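Local atomic coordinates of diguanylate cyclase TpbB (Pseudomonas aeruginosa, PDB entry 4IOB), a protein that catalyses the condensation of two GTP molecules into the second messenger cyclic-di-GMP, using magnesium, and thereby regulates biofilm formation in Pseudomonas aeruginosa. Residues A58-G63 with A105-S110; D91-A96 with G153-A158; G122-P127 with A134-D139. All coordinates share one frame; numbering follows the deposited sequence.

Contact 1: residues A58-G63 with A105-S110; sequences AMRIRG and APIRLS
R60, on the last turns of helix 47-62, reaches across to the backbone of A105 and P106 and carries almost the whole contact. Its CB points toward 105-110, and CG lies anti to the carbonyl carbon (chi1 -65°). From there the chain runs extended through CD to NE, bridging two backbones whose nearest CA atoms, those of R60 and A105, are 10.2 Å apart. The side chain also touches M103, in the loop before the hairpin. Contact with 105-110 begins at CZ and is concentrated in the two terminal nitrogens. NH1 donates to A105 O, a bond modelled at 2.5 Å, a length too short to be taken literally at this resolution. NH2 donates to P106 O at 3.0 Å, with an N-H...O angle of 148°. P106 O lies at the guanidinium edge, in its plane, yet the nitrogen stands above the carbonyl plane of P106. A weak third bond links NH2 to A105 O. I107 lies over one guanidinium face, with CG1 3.7 Å from R60 NH2 and offset toward the rim. The I107 side chain also packs on V53 and N56 of the same helix, while its backbone bonds to V115. The arginine thus ties the end of a helix to the entry of the small antiparallel beta-hairpin 107-108/114-115 of the GGDEF domain.

Contact 2: residues D91-A96 with G153-A158; sequences DALRIA and GSRRLA
R155 packs its aliphatic part on L93 and A96 while its NE forms a salt bridge with OD1 of D97, the residue just after 91-96, which anchors the polar end beside helix 89-102. In the GGDEF domain this helix covers part of one face of the central mixed sheet, and strand 155-157 is an outermost strand, packed against the helix. Helix and strand run nearly antiparallel, at 163°, with their axes 9.5 Å apart at closest approach. No hydrogen bond joins the two segments, so the contact is held by apolar carbons and by the neighbouring carboxylate. Alternation along the strand decides who takes part: R155 and L157 turn to the helix, whereas R156 between them turns to the other face, against A143, I146 and A147 of helix 133-150. R155 leaves the backbone with CG between N and the carbonyl carbon (chi1 41°) and bends at chi2. That course lays CD against A96 CB at 3.9 Å and brings it 4.0 Å from L93 O. L93 CD2 then stands over one face of the guanidinium. A96 CB also meets the root of the same side chain, 4.1 Å from R155 CB. Between helix and sheet, I123 of the adjacent strand 119-126 touches L93, A96 and L157 and continues the hydrophobic layer into the sheet. The two leucines meet at about a right angle, with both methyls of L93 closing on L157 CD1, which lies 3.4 Å from L93 CD2 and 3.6 Å from L93 CD1.

Contact 3: residues G122-P127 with A134-D139; sequences GIALYP and AALLHD
A124 and L136 form the tight centre of this contact, in which strand 119-126 meets the helix that follows it. The two elements are the first strand and the helix of a beta-alpha-beta unit that strand 155-157 completes. They run at 152° to each other, and their axes approach to 7.4 Å. Because A124 has only a methyl to place between sheet and helix, the helix backbone can come close: A124 CB faces L136 O, and L136 CD1 is 3.7 Å from the same methyl. L136 has CG anti to the backbone N (chi1 -160°), which swings its isobutyl end back over the strand. CD1 reaches the carbonyl of L125, while CD2 turns to Y126 CB at 4.1 Å. L136 also packs on L28 and V30 of strand 27-35 and is buried. Toward solvent the contact becomes sparser. D139 contributes its CB, 3.9 Å from A124 CB, and is partly exposed, touching H129 and A130 of the connecting loop. H138 points away from the strand and is exposed. I123 and L125 likewise turn from this helix, to the opposite face of the sheet, where helix 89-102 lies. Of its side chain, Y126 brings CB to L136; the ring leads away to L18 and N22 of helix 7-23. A cis peptide bond joins Y126 to P127, and the proline folds back over the phenol, with P127 CB 3.3 Å above the ring plane, over its centre.

How the contacts relate
Contacts 2 and 3 share the edge of the central sheet, their centres 12 Å apart. Strands 119-126 and 155-157 are parallel neighbours there, joined by probable hydrogen bonds from I123 N to R156 O (2.7 Å) and from A158 N to I123 O (3.1 Å). Contact 2 seats helix 89-102 on one face; contact 3 seats helix 133-150 on the other. Contact 1 stands apart, about 19 Å from contact 2 and 26 Å from contact 3 between centres, yet helix 89-102 is followed, after a short loop, by its hairpin. Contact 1 alone approaches the catalytic site: the I107 side chain is about 7 Å from that of magnesium-binding S35 and about 10 Å from that of D77.

Contact 1: residues A58-G63 with A105-S110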
loop_
_atom_site.group_PDB
_atom_site.type_symbol
_atom_site.label_atom_id
_atom_site.label_comp_id
_atom_site.label_asym_id
_atom_site.label_seq_id
_atom_site.Cartn_x
_atom_site.Cartn_y
_atom_site.Cartn_z
ATOM N N ALA A 58 -8.880 1.959 -3.903
ATOM C CA ALA A 58 -7.930 2.352 -4.937
ATOM C C ALA A 58 -7.916 3.866 -5.120
ATOM O O ALA A 58 -6.852 4.478 -5.220
ATOM C CB ALA A 58 -8.261 1.662 -6.251
ATOM N N MET A 59 -9.101 4.464 -5.162
ATOM C CA MET A 59 -9.222 5.909 -5.317
ATOM C C MET A 59 -8.699 6.642 -4.087
ATOM O O MET A 59 -8.017 7.659 -4.204
ATOM C CB MET A 59 -10.677 6.303 -5.583
ATOM C CG MET A 59 -11.202 5.862 -6.939
ATOM S SD MET A 59 -10.283 6.584 -8.314
ATOM C CE MET A 59 -10.567 8.330 -8.031
ATOM N N ARG A 60 -9.018 6.119 -2.908
ATOM C CA ARG A 60 -8.595 6.744 -1.661
ATOM C C ARG A 60 -7.079 6.711 -1.497
ATOM O O ARG A 60 -6.498 7.578 -0.845
ATOM C CB ARG A 60 -9.283 6.084 -0.464
ATOM C CG ARG A 60 -10.789 6.285 -0.443
ATOM C CD ARG A 60 -11.391 5.889 0.894
ATOM N NE ARG A 60 -12.815 6.204 0.960
ATOM C CZ ARG A 60 -13.572 6.022 2.035
ATOM N NH1 ARG A 60 -13.044 5.523 3.145
ATOM N NH2 ARG A 60 -14.859 6.338 2.004
ATOM N N ILE A 61 -6.442 5.707 -2.090
ATOM C CA ILE A 61 -4.989 5.609 -2.057
ATOM C C ILE A 61 -4.369 6.585 -3.052
ATOM O O ILE A 61 -3.461 7.343 -2.712
ATOM C CB ILE A 61 -4.506 4.182 -2.378
ATOM C CG1 ILE A 61 -5.057 3.188 -1.353
ATOM C CG2 ILE A 61 -2.986 4.129 -2.410
ATOM C CD1 ILE A 61 -4.633 1.757 -1.599
ATOM N N ARG A 62 -4.873 6.564 -4.282
ATOM C CA ARG A 62 -4.367 7.435 -5.335
ATOM C C ARG A 62 -4.560 8.907 -4.988
ATOM O O ARG A 62 -3.684 9.734 -5.245
ATOM C CB ARG A 62 -5.055 7.117 -6.664
ATOM C CG ARG A 62 -4.640 8.022 -7.812
ATOM C CD ARG A 62 -3.159 7.876 -8.126
ATOM N NE ARG A 62 -2.748 8.738 -9.231
ATOM C CZ ARG A 62 -2.340 9.995 -9.085
ATOM N NH1 ARG A 62 -2.286 10.542 -7.878
ATOM N NH2 ARG A 62 -1.985 10.706 -10.148
ATOM N N GLY A 63 -5.709 9.227 -4.403
ATOM C CA GLY A 63 -6.032 10.607 -4.062
ATOM C C GLY A 63 -5.173 11.156 -2.941
ATOM O O GLY A 63 -5.389 12.273 -2.470
ATOM N N ALA A 105 -13.277 7.316 6.958
ATOM C CA ALA A 105 -14.616 7.621 6.472
ATOM C C ALA A 105 -15.249 6.384 5.845
ATOM O O ALA A 105 -14.641 5.734 4.995
ATOM C CB ALA A 105 -14.572 8.764 5.470
ATOM N N PRO A 106 -16.480 6.056 6.267
ATOM C CA PRO A 106 -17.202 4.870 5.806
ATOM C C PRO A 106 -17.329 4.807 4.286
ATOM O O PRO A 106 -17.362 5.843 3.622
ATOM C CB PRO A 106 -18.585 5.037 6.440
ATOM C CG PRO A 106 -18.345 5.875 7.648
ATOM C CD PRO A 106 -17.251 6.824 7.258
ATOM N N ILE A 107 -17.402 3.592 3.750
ATOM C CA ILE A 107 -17.568 3.391 2.314
ATOM C C ILE A 107 -19.022 3.089 1.964
ATOM O O ILE A 107 -19.583 2.087 2.408
ATOM C CB ILE A 107 -16.680 2.245 1.794
ATOM C CG1 ILE A 107 -15.201 2.616 1.919
ATOM C CG2 ILE A 107 -17.027 1.918 0.349
ATOM C CD1 ILE A 107 -14.259 1.550 1.401
ATOM N N ARG A 108 -19.624 3.961 1.163
ATOM C CA ARG A 108 -21.012 3.801 0.754
ATOM C C ARG A 108 -21.123 2.782 -0.373
ATOM O O ARG A 108 -20.557 2.971 -1.449
ATOM C CB ARG A 108 -21.580 5.144 0.292
ATOM C CG ARG A 108 -21.263 6.303 1.222
ATOM N N LEU A 109 -21.852 1.698 -0.124
ATOM C CA LEU A 109 -22.048 0.667 -1.138
ATOM C C LEU A 109 -23.087 1.096 -2.170
ATOM O O LEU A 109 -23.648 2.188 -2.081
ATOM C CB LEU A 109 -22.444 -0.663 -0.494
ATOM C CG LEU A 109 -21.341 -1.373 0.294
ATOM C CD1 LEU A 109 -21.866 -2.653 0.925
ATOM C CD2 LEU A 109 -20.147 -1.664 -0.601
ATOM N N SER A 110 -23.339 0.230 -3.146
ATOM C CA SER A 110 -24.238 0.557 -4.249
ATOM C C SER A 110 -25.705 0.594 -3.828
ATOM O O SER A 110 -26.540 1.174 -4.523
ATOM C CB SER A 110 -24.053 -0.433 -5.400
ATOM O OG SER A 110 -22.734 -0.377 -5.913
#

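Contact 2: residues D91-A96 with G153-A158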
loop_
_atom_site.group_PDB
_atom_site.type_symbol
_atom_site.label_atom_id
_atom_site.label_comp_id
_atom_site.label_asym_id
_atom_site.label_seq_id
_atom_site.Cartn_x
_atom_site.Cartn_y
_atom_site.Cartn_z
ATOM N N ASP A 91 8.682 11.167 5.624
ATOM C CA ASP A 91 7.686 11.411 4.587
ATOM C C ASP A 91 6.889 10.148 4.290
ATOM O O ASP A 91 5.662 10.185 4.189
ATOM C CB ASP A 91 8.352 11.922 3.308
ATOM C CG ASP A 91 8.865 13.341 3.446
ATOM O OD1 ASP A 91 8.693 13.935 4.531
ATOM O OD2 ASP A 91 9.441 13.862 2.467
ATOM N N ALA A 92 7.593 9.029 4.147
ATOM C CA ALA A 92 6.949 7.748 3.882
ATOM C C ALA A 92 5.920 7.425 4.958
ATOM O O ALA A 92 4.821 6.960 4.658
ATOM C CB ALA A 92 7.989 6.642 3.789
ATOM N N LEU A 93 6.283 7.677 6.211
ATOM C CA LEU A 93 5.375 7.455 7.331
ATOM C C LEU A 93 4.232 8.463 7.297
ATOM O O LEU A 93 3.106 8.156 7.685
ATOM C CB LEU A 93 6.125 7.556 8.659
ATOM C CG LEU A 93 7.193 6.492 8.931
ATOM C CD1 LEU A 93 7.989 6.837 10.181
ATOM C CD2 LEU A 93 6.559 5.115 9.057
ATOM N N ARG A 94 4.537 9.669 6.828
ATOM C CA ARG A 94 3.551 10.736 6.726
ATOM C C ARG A 94 2.461 10.371 5.723
ATOM O O ARG A 94 1.271 10.537 5.992
ATOM C CB ARG A 94 4.232 12.040 6.303
ATOM C CG ARG A 94 3.320 13.256 6.291
ATOM C CD ARG A 94 3.198 13.876 7.674
ATOM N N ILE A 95 2.881 9.875 4.563
ATOM C CA ILE A 95 1.948 9.478 3.514
ATOM C C ILE A 95 1.091 8.299 3.963
ATOM O O ILE A 95 -0.104 8.243 3.674
ATOM C CB ILE A 95 2.684 9.112 2.214
ATOM C CG1 ILE A 95 3.438 10.328 1.669
ATOM C CG2 ILE A 95 1.706 8.580 1.177
ATOM C CD1 ILE A 95 4.177 10.061 0.376
ATOM N N ALA A 96 1.710 7.360 4.673
ATOM C CA ALA A 96 0.997 6.204 5.201
ATOM C C ALA A 96 -0.072 6.640 6.197
ATOM O O ALA A 96 -1.202 6.153 6.162
ATOM C CB ALA A 96 1.967 5.232 5.851
ATOM N N GLY A 153 -5.150 -1.682 10.801
ATOM C CA GLY A 153 -5.414 -0.269 10.573
ATOM C C GLY A 153 -4.201 0.532 10.999
ATOM O O GLY A 153 -4.302 1.718 11.313
ATOM N N SER A 154 -3.049 -0.130 11.011
ATOM C CA SER A 154 -1.803 0.497 11.423
ATOM C C SER A 154 -0.732 0.354 10.349
ATOM O O SER A 154 -0.811 -0.521 9.487
ATOM C CB SER A 154 -1.305 -0.120 12.732
ATOM O OG SER A 154 -0.985 -1.491 12.560
ATOM N N ARG A 155 0.266 1.226 10.410
ATOM C CA ARG A 155 1.416 1.153 9.521
ATOM C C ARG A 155 2.615 0.643 10.309
ATOM O O ARG A 155 2.695 0.837 11.523
ATOM C CB ARG A 155 1.724 2.530 8.943
ATOM C CG ARG A 155 1.581 3.643 9.964
ATOM C CD ARG A 155 2.578 4.758 9.722
ATOM N NE ARG A 155 2.714 5.601 10.905
ATOM C CZ ARG A 155 3.311 5.213 12.027
ATOM N NH1 ARG A 155 3.822 3.994 12.121
ATOM N NH2 ARG A 155 3.393 6.044 13.057
ATOM N N ARG A 156 3.549 -0.002 9.620
ATOM C CA ARG A 156 4.681 -0.630 10.288
ATOM C C ARG A 156 5.939 -0.596 9.428
ATOM O O ARG A 156 5.925 -1.027 8.275
ATOM C CB ARG A 156 4.328 -2.073 10.659
ATOM C CG ARG A 156 5.518 -2.980 10.930
ATOM C CD ARG A 156 6.061 -2.810 12.338
ATOM N NE ARG A 156 6.820 -3.986 12.756
ATOM C CZ ARG A 156 8.035 -4.288 12.309
ATOM N NH1 ARG A 156 8.633 -3.500 11.425
ATOM N NH2 ARG A 156 8.652 -5.379 12.741
ATOM N N LEU A 157 7.023 -0.077 9.994
ATOM C CA LEU A 157 8.303 -0.043 9.299
ATOM C C LEU A 157 9.085 -1.324 9.539
ATOM O O LEU A 157 9.316 -1.720 10.682
ATOM C CB LEU A 157 9.132 1.163 9.742
ATOM C CG LEU A 157 8.812 2.494 9.061
ATOM C CD1 LEU A 157 9.593 3.623 9.714
ATOM C CD2 LEU A 157 9.115 2.420 7.571
ATOM N N ALA A 158 9.492 -1.966 8.453
ATOM C CA ALA A 158 10.253 -3.198 8.546
ATOM C C ALA A 158 11.483 -3.031 9.430
ATOM O O ALA A 158 12.029 -1.935 9.569
ATOM C CB ALA A 158 10.659 -3.674 7.159
#

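Contact 3: residues G122-P127 with A134-D139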
loop_
_atom_site.group_PDB
_atom_site.type_symbol
_atom_site.label_atom_id
_atom_site.label_comp_id
_atom_site.label_asym_id
_atom_site.label_seq_id
_atom_site.Cartn_x
_atom_site.Cartn_y
_atom_site.Cartn_z
ATOM N N GLY A 122 2.720 -1.910 5.416
ATOM C CA GLY A 122 4.090 -2.282 5.753
ATOM C C GLY A 122 5.071 -1.489 4.912
ATOM O O GLY A 122 5.080 -1.598 3.685
ATOM N N ILE A 123 5.902 -0.689 5.571
ATOM C CA ILE A 123 6.786 0.237 4.870
ATOM C C ILE A 123 8.234 -0.240 4.820
ATOM O O ILE A 123 8.870 -0.442 5.855
ATOM C CB ILE A 123 6.740 1.635 5.514
ATOM C CG1 ILE A 123 5.290 2.085 5.698
ATOM C CG2 ILE A 123 7.526 2.633 4.677
ATOM C CD1 ILE A 123 5.146 3.388 6.454
ATOM N N ALA A 124 8.748 -0.416 3.606
ATOM C CA ALA A 124 10.144 -0.784 3.399
ATOM C C ALA A 124 10.895 0.376 2.757
ATOM O O ALA A 124 10.387 1.020 1.838
ATOM C CB ALA A 124 10.243 -2.029 2.534
ATOM N N LEU A 125 12.105 0.640 3.237
ATOM C CA LEU A 125 12.859 1.809 2.794
ATOM C C LEU A 125 14.157 1.458 2.080
ATOM O O LEU A 125 14.786 0.440 2.368
ATOM C CB LEU A 125 13.167 2.720 3.985
ATOM C CG LEU A 125 11.984 3.432 4.639
ATOM C CD1 LEU A 125 12.405 4.054 5.962
ATOM C CD2 LEU A 125 11.410 4.486 3.704
ATOM N N TYR A 126 14.553 2.315 1.145
ATOM C CA TYR A 126 15.856 2.206 0.508
ATOM C C TYR A 126 16.700 3.436 0.827
ATOM O O TYR A 126 16.201 4.561 0.803
ATOM C CB TYR A 126 15.721 2.042 -1.005
ATOM C CG TYR A 126 17.049 2.102 -1.721
ATOM C CD1 TYR A 126 17.805 0.955 -1.923
ATOM C CD2 TYR A 126 17.557 3.310 -2.180
ATOM C CE1 TYR A 126 19.024 1.007 -2.572
ATOM C CE2 TYR A 126 18.775 3.373 -2.830
ATOM C CZ TYR A 126 19.503 2.219 -3.022
ATOM O OH TYR A 126 20.717 2.275 -3.668
ATOM N N PRO A 127 17.991 3.221 1.116
ATOM C CA PRO A 127 18.593 1.900 1.094
ATOM C C PRO A 127 18.706 1.283 2.484
ATOM O O PRO A 127 19.407 0.287 2.660
ATOM C CB PRO A 127 19.992 2.185 0.546
ATOM C CG PRO A 127 20.292 3.591 0.981
ATOM C CD PRO A 127 18.997 4.265 1.366
ATOM N N ALA A 134 13.525 -7.068 -5.066
ATOM C CA ALA A 134 13.029 -8.274 -4.412
ATOM C C ALA A 134 12.958 -8.106 -2.896
ATOM O O ALA A 134 11.880 -8.168 -2.304
ATOM C CB ALA A 134 13.897 -9.470 -4.775
ATOM N N ALA A 135 14.113 -7.892 -2.275
ATOM C CA ALA A 135 14.194 -7.760 -0.824
ATOM C C ALA A 135 13.310 -6.633 -0.304
ATOM O O ALA A 135 12.618 -6.789 0.702
ATOM C CB ALA A 135 15.636 -7.548 -0.392
ATOM N N LEU A 136 13.339 -5.496 -0.993
ATOM C CA LEU A 136 12.552 -4.337 -0.589
ATOM C C LEU A 136 11.063 -4.669 -0.591
ATOM O O LEU A 136 10.304 -4.166 0.236
ATOM C CB LEU A 136 12.836 -3.151 -1.511
ATOM C CG LEU A 136 12.467 -1.768 -0.969
ATOM C CD1 LEU A 136 13.178 -1.505 0.350
ATOM C CD2 LEU A 136 12.803 -0.691 -1.988
ATOM N N LEU A 137 10.653 -5.520 -1.526
ATOM C CA LEU A 137 9.271 -5.973 -1.596
ATOM C C LEU A 137 8.986 -6.962 -0.470
ATOM O O LEU A 137 7.959 -6.875 0.203
ATOM C CB LEU A 137 8.989 -6.624 -2.950
ATOM C CG LEU A 137 9.186 -5.743 -4.186
ATOM C CD1 LEU A 137 9.075 -6.566 -5.460
ATOM C CD2 LEU A 137 8.189 -4.594 -4.195
ATOM N N HIS A 138 9.907 -7.900 -0.274
ATOM C CA HIS A 138 9.777 -8.904 0.776
ATOM C C HIS A 138 9.725 -8.269 2.134
ATOM O O HIS A 138 8.990 -8.721 3.012
ATOM C CB HIS A 138 10.930 -9.898 0.702
ATOM C CG HIS A 138 10.963 -10.879 1.850
ATOM N ND1 HIS A 138 10.121 -11.926 1.933
ATOM C CD2 HIS A 138 11.783 -10.944 2.976
ATOM C CE1 HIS A 138 10.382 -12.624 3.054
ATOM N NE2 HIS A 138 11.401 -12.022 3.692
ATOM N N ASP A 139 10.507 -7.209 2.318
ATOM C CA ASP A 139 10.533 -6.490 3.586
ATOM C C ASP A 139 9.207 -5.784 3.848
ATOM O O ASP A 139 8.675 -5.837 4.956
ATOM C CB ASP A 139 11.683 -5.482 3.610
ATOM C CG ASP A 139 13.044 -6.151 3.608
ATOM O OD1 ASP A 139 13.093 -7.399 3.603
ATOM O OD2 ASP A 139 14.064 -5.430 3.613
#